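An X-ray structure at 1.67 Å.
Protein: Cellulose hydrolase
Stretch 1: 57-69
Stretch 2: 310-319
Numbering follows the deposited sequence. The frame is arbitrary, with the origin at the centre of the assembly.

Stretch 1 57-69: EHTFDDIRDAGFK
Stretch 2 (310-319) QFDRAERQWR

Stretch 1 is a helix that runs to Ala66, held by i to i+4 bonds such as Asp62 N to His58 O (3.0 Å) and Asp65 N to Asp61 O (2.9 Å). Gly67 ends it with phi/psi 108/15 and two weak bonds back into the last turn, a Schellman motif; at these angles a CB would jam against the preceding carbonyl oxygen. Phe68 (-72/143) then continues in extended form. Stretch 2 is a hairpin: strands 311-312 and 317-318 are paired by Asp312 N to Gln317 O (2.8 Å) and Gln317 N to Asp312 O (3.2 Å). Its turn has helical phi/psi at 313-315 and a left-handed Arg316 (59/45), and Asp312 OD1 accepts a bond from Glu315 N (3.1 Å).

The register pairs Thr59 with Arg313 (CA to CA 6.5 Å), Asp62 with Arg316 (7.0 Å), Ile63 with Phe311 (8.8 Å) and Ala66 with Trp318 (9.3 Å). The backbones thus diverge toward the helix C-terminus, where aromatic rings fill the wider gap; 454 Å² is buried in total.

At the narrow end, Arg316 (chi1 m, chi2 t, chi3 p) reaches the helix and meets two neighbours in different ways. Its guanidinium edge forms a bidentate salt bridge with Asp62 (chi1 m): NH2 to OD1 and NE to OD2 are each 2.8 Å, with N-H...O angles of 159° and 151°. Its face lies flat on the His58 ring (chi1 p), centres 4.0 Å apart and planes at 21°, so the stack leaves the in-plane N-H groups free for the carboxylate.

Toward the wider end the direct side-chain contacts are apolar. The Phe311 ring (chi1 t, chi2 64°) packs obliquely against the helix, its CZ 3.6 Å from Asp62 CB and its CD2 4.2 Å from Ile63 CD1. Ile63 (m, m) starts sideways, but its end comes nearer and also touches Trp318, CD1 to CZ2 at 4.0 Å. Trp318 (chi1 m, chi2 81°) brings its six-membered ring to Ala66, whose small CB approaches CZ2 to 3.9 Å, and to Phe68 (chi1 m, chi2 -85°), where Phe68 CE2 lies 3.5 Å from Trp318 CH2. The Phe68 and Trp318 rings, at 30° with centroids 5.8 Å apart, are slid so that they barely overlap.

Three waters bridge polar groups. One joins His58 NE2 (2.9 Å) to Arg313 O (2.6 Å); the second accepts from Thr59 OG1 (2.7 Å) and donates to Asp62 OD2 (2.9 Å) and Arg313 O (3.0 Å); the third accepts from Trp318 NE1 (2.9 Å) and donates to Asp62 O (2.8 Å).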

# COMPACT_ATOMS: atom_id res chain seq x y z
N GLU A 57 14.05 -11.99 -13.18
CA GLU A 57 13.05 -12.20 -14.22
C GLU A 57 11.82 -12.96 -13.69
O GLU A 57 10.69 -12.63 -14.04
CB GLU A 57 13.65 -12.95 -15.42
CG GLU A 57 12.72 -13.04 -16.62
CD GLU A 57 13.30 -13.86 -17.77
OE1 GLU A 57 14.51 -14.16 -17.75
OE2 GLU A 57 12.54 -14.20 -18.69
N HIS A 58 12.04 -13.93 -12.80
CA HIS A 58 10.94 -14.80 -12.39
C HIS A 58 9.93 -14.09 -11.51
O HIS A 58 8.81 -14.57 -11.32
CB HIS A 58 11.47 -16.06 -11.68
CG HIS A 58 12.14 -15.80 -10.36
ND1 HIS A 58 13.45 -16.14 -10.12
CD2 HIS A 58 11.67 -15.27 -9.21
CE1 HIS A 58 13.77 -15.81 -8.88
NE2 HIS A 58 12.71 -15.27 -8.31
N THR A 59 10.29 -12.92 -10.99
CA THR A 59 9.34 -12.13 -10.23
C THR A 59 8.16 -11.74 -11.12
O THR A 59 7.01 -11.71 -10.67
CB THR A 59 10.02 -10.90 -9.60
OG1 THR A 59 10.97 -11.36 -8.62
CG2 THR A 59 9.02 -9.99 -8.93
N PHE A 60 8.42 -11.47 -12.40
CA PHE A 60 7.32 -11.13 -13.31
C PHE A 60 6.42 -12.33 -13.60
O PHE A 60 5.21 -12.18 -13.79
CB PHE A 60 7.87 -10.50 -14.59
CG PHE A 60 8.43 -9.12 -14.38
CD1 PHE A 60 7.58 -8.05 -14.21
CD2 PHE A 60 9.80 -8.92 -14.27
CE1 PHE A 60 8.06 -6.77 -13.96
CE2 PHE A 60 10.31 -7.63 -14.03
CZ PHE A 60 9.43 -6.56 -13.88
N ASP A 61 7.01 -13.52 -13.61
CA ASP A 61 6.22 -14.73 -13.73
C ASP A 61 5.33 -14.90 -12.50
O ASP A 61 4.20 -15.37 -12.61
CB ASP A 61 7.12 -15.94 -13.91
CG ASP A 61 7.78 -15.96 -15.27
OD1 ASP A 61 7.09 -15.74 -16.30
OD2 ASP A 61 9.00 -16.18 -15.30
N ASP A 62 5.85 -14.52 -11.33
CA ASP A 62 5.12 -14.64 -10.08
C ASP A 62 3.93 -13.67 -10.07
O ASP A 62 2.85 -14.00 -9.59
CB ASP A 62 6.04 -14.37 -8.87
CG ASP A 62 7.05 -15.49 -8.63
OD1 ASP A 62 6.83 -16.62 -9.10
OD2 ASP A 62 8.08 -15.25 -7.95
N ILE A 63 4.14 -12.48 -10.62
CA ILE A 63 3.07 -11.49 -10.64
C ILE A 63 2.01 -11.91 -11.66
O ILE A 63 0.81 -11.69 -11.47
CB ILE A 63 3.61 -10.10 -10.96
CG1 ILE A 63 4.61 -9.69 -9.88
CG2 ILE A 63 2.48 -9.08 -11.00
CD1 ILE A 63 4.00 -9.63 -8.47
N ARG A 64 2.46 -12.52 -12.74
CA ARG A 64 1.53 -13.09 -13.70
C ARG A 64 0.70 -14.20 -13.06
O ARG A 64 -0.53 -14.26 -13.23
CB ARG A 64 2.29 -13.62 -14.92
CG ARG A 64 1.42 -14.05 -16.08
CD ARG A 64 2.29 -14.85 -17.03
NE ARG A 64 2.05 -14.53 -18.42
CZ ARG A 64 2.88 -14.84 -19.41
NH1 ARG A 64 4.02 -15.51 -19.18
NH2 ARG A 64 2.56 -14.50 -20.65
N ASP A 65 1.36 -15.08 -12.31
CA ASP A 65 0.66 -16.19 -11.66
C ASP A 65 -0.48 -15.69 -10.77
O ASP A 65 -1.52 -16.34 -10.65
CB ASP A 65 1.62 -17.02 -10.81
CG ASP A 65 2.55 -17.86 -11.63
OD1 ASP A 65 2.37 -17.93 -12.87
OD2 ASP A 65 3.46 -18.48 -11.03
N ALA A 66 -0.26 -14.53 -10.15
CA ALA A 66 -1.22 -13.92 -9.23
C ALA A 66 -2.48 -13.42 -9.94
O ALA A 66 -3.57 -13.42 -9.36
CB ALA A 66 -0.56 -12.78 -8.48
N GLY A 67 -2.32 -12.99 -11.19
CA GLY A 67 -3.45 -12.54 -11.98
C GLY A 67 -3.52 -11.04 -12.22
O GLY A 67 -4.56 -10.54 -12.64
N PHE A 68 -2.43 -10.32 -11.98
CA PHE A 68 -2.42 -8.90 -12.33
C PHE A 68 -2.36 -8.75 -13.85
O PHE A 68 -1.70 -9.54 -14.53
CB PHE A 68 -1.27 -8.16 -11.64
CG PHE A 68 -1.45 -8.09 -10.15
CD1 PHE A 68 -2.21 -7.08 -9.59
CD2 PHE A 68 -0.91 -9.07 -9.33
CE1 PHE A 68 -2.41 -7.01 -8.21
CE2 PHE A 68 -1.10 -9.01 -7.96
CZ PHE A 68 -1.86 -7.98 -7.41
N LYS A 69 -3.06 -7.76 -14.38
CA LYS A 69 -3.05 -7.52 -15.82
C LYS A 69 -2.02 -6.46 -16.23
O LYS A 69 -1.62 -6.37 -17.39
CB LYS A 69 -4.44 -7.10 -16.31
CG LYS A 69 -5.48 -8.20 -16.22
CD LYS A 69 -6.77 -7.74 -16.87
CE LYS A 69 -7.90 -8.74 -16.71
NZ LYS A 69 -9.16 -8.20 -17.32
N GLN A 310 3.56 -6.38 0.73
CA GLN A 310 2.69 -7.42 0.16
C GLN A 310 3.48 -8.62 -0.33
O GLN A 310 3.72 -9.55 0.42
CB GLN A 310 1.84 -6.83 -0.96
CG GLN A 310 1.09 -5.52 -0.61
CD GLN A 310 0.10 -5.67 0.55
OE1 GLN A 310 -0.22 -6.78 0.99
NE2 GLN A 310 -0.37 -4.54 1.06
N PHE A 311 3.90 -8.61 -1.59
CA PHE A 311 4.58 -9.78 -2.15
C PHE A 311 6.04 -9.92 -1.68
O PHE A 311 6.86 -9.03 -1.88
CB PHE A 311 4.54 -9.74 -3.67
CG PHE A 311 5.13 -10.97 -4.31
CD1 PHE A 311 4.54 -12.20 -4.12
CD2 PHE A 311 6.26 -10.88 -5.12
CE1 PHE A 311 5.07 -13.36 -4.70
CE2 PHE A 311 6.80 -12.02 -5.71
CZ PHE A 311 6.20 -13.26 -5.49
N ASP A 312 6.35 -11.07 -1.08
CA ASP A 312 7.72 -11.39 -0.66
C ASP A 312 8.44 -12.03 -1.84
O ASP A 312 8.26 -13.22 -2.11
CB ASP A 312 7.71 -12.32 0.56
CG ASP A 312 9.11 -12.62 1.11
OD1 ASP A 312 10.11 -12.57 0.37
OD2 ASP A 312 9.20 -12.96 2.31
N ARG A 313 9.26 -11.25 -2.53
CA ARG A 313 9.94 -11.71 -3.74
C ARG A 313 10.93 -12.84 -3.51
O ARG A 313 11.12 -13.69 -4.38
CB ARG A 313 10.67 -10.54 -4.41
CG ARG A 313 9.73 -9.37 -4.76
CD ARG A 313 10.51 -8.17 -5.31
NE ARG A 313 9.70 -6.95 -5.30
CZ ARG A 313 10.18 -5.76 -5.64
NH1 ARG A 313 11.45 -5.64 -6.00
NH2 ARG A 313 9.39 -4.69 -5.60
N ALA A 314 11.59 -12.86 -2.35
CA ALA A 314 12.58 -13.89 -2.06
C ALA A 314 11.90 -15.23 -1.79
O ALA A 314 12.34 -16.27 -2.28
CB ALA A 314 13.47 -13.50 -0.87
N GLU A 315 10.85 -15.21 -0.97
CA GLU A 315 10.08 -16.42 -0.68
C GLU A 315 9.15 -16.79 -1.82
O GLU A 315 8.68 -17.94 -1.90
CB GLU A 315 9.26 -16.24 0.60
CG GLU A 315 10.11 -16.17 1.84
CD GLU A 315 10.99 -17.39 1.98
OE1 GLU A 315 10.43 -18.52 2.00
OE2 GLU A 315 12.23 -17.23 2.05
N ARG A 316 8.89 -15.82 -2.70
CA ARG A 316 7.97 -15.97 -3.82
C ARG A 316 6.57 -16.32 -3.32
O ARG A 316 5.90 -17.19 -3.87
CB ARG A 316 8.48 -17.01 -4.80
CG ARG A 316 9.93 -16.75 -5.23
CD ARG A 316 10.39 -17.71 -6.31
NE ARG A 316 9.60 -17.58 -7.54
CZ ARG A 316 9.85 -18.27 -8.64
NH1 ARG A 316 10.86 -19.13 -8.67
NH2 ARG A 316 9.09 -18.11 -9.72
N GLN A 317 6.14 -15.62 -2.28
CA GLN A 317 4.83 -15.81 -1.68
C GLN A 317 4.27 -14.47 -1.20
O GLN A 317 5.03 -13.55 -0.91
CB GLN A 317 4.90 -16.80 -0.51
CG GLN A 317 5.19 -18.23 -0.93
CD GLN A 317 5.57 -19.12 0.23
OE1 GLN A 317 5.71 -18.66 1.36
NE2 GLN A 317 5.75 -20.41 -0.05
N TRP A 318 2.95 -14.37 -1.12
CA TRP A 318 2.32 -13.16 -0.62
C TRP A 318 2.19 -13.19 0.90
O TRP A 318 1.78 -14.20 1.46
CB TRP A 318 0.95 -12.99 -1.27
CG TRP A 318 1.08 -12.77 -2.74
CD1 TRP A 318 1.27 -13.72 -3.70
CD2 TRP A 318 1.09 -11.51 -3.42
NE1 TRP A 318 1.37 -13.13 -4.94
CE2 TRP A 318 1.26 -11.78 -4.80
CE3 TRP A 318 0.97 -10.18 -3.00
CZ2 TRP A 318 1.30 -10.76 -5.75
CZ3 TRP A 318 0.99 -9.18 -3.95
CH2 TRP A 318 1.17 -9.48 -5.31
N ARG A 319 2.56 -12.10 1.58
CA ARG A 319 2.54 -12.06 3.04
C ARG A 319 1.11 -12.11 3.59
O ARG A 319 0.87 -12.57 4.71
CB ARG A 319 3.25 -10.80 3.55
CG ARG A 319 4.75 -10.79 3.32
CD ARG A 319 5.38 -9.47 3.76
NE ARG A 319 6.83 -9.45 3.54
CZ ARG A 319 7.41 -9.01 2.43
NH1 ARG A 319 6.67 -8.54 1.43
NH2 ARG A 319 8.73 -9.03 2.32
O HOH W 1 13.26 -14.28 -5.64
O HOH W 2 9.91 -13.25 -7.04
O HOH W 3 2.14 -14.93 -7.09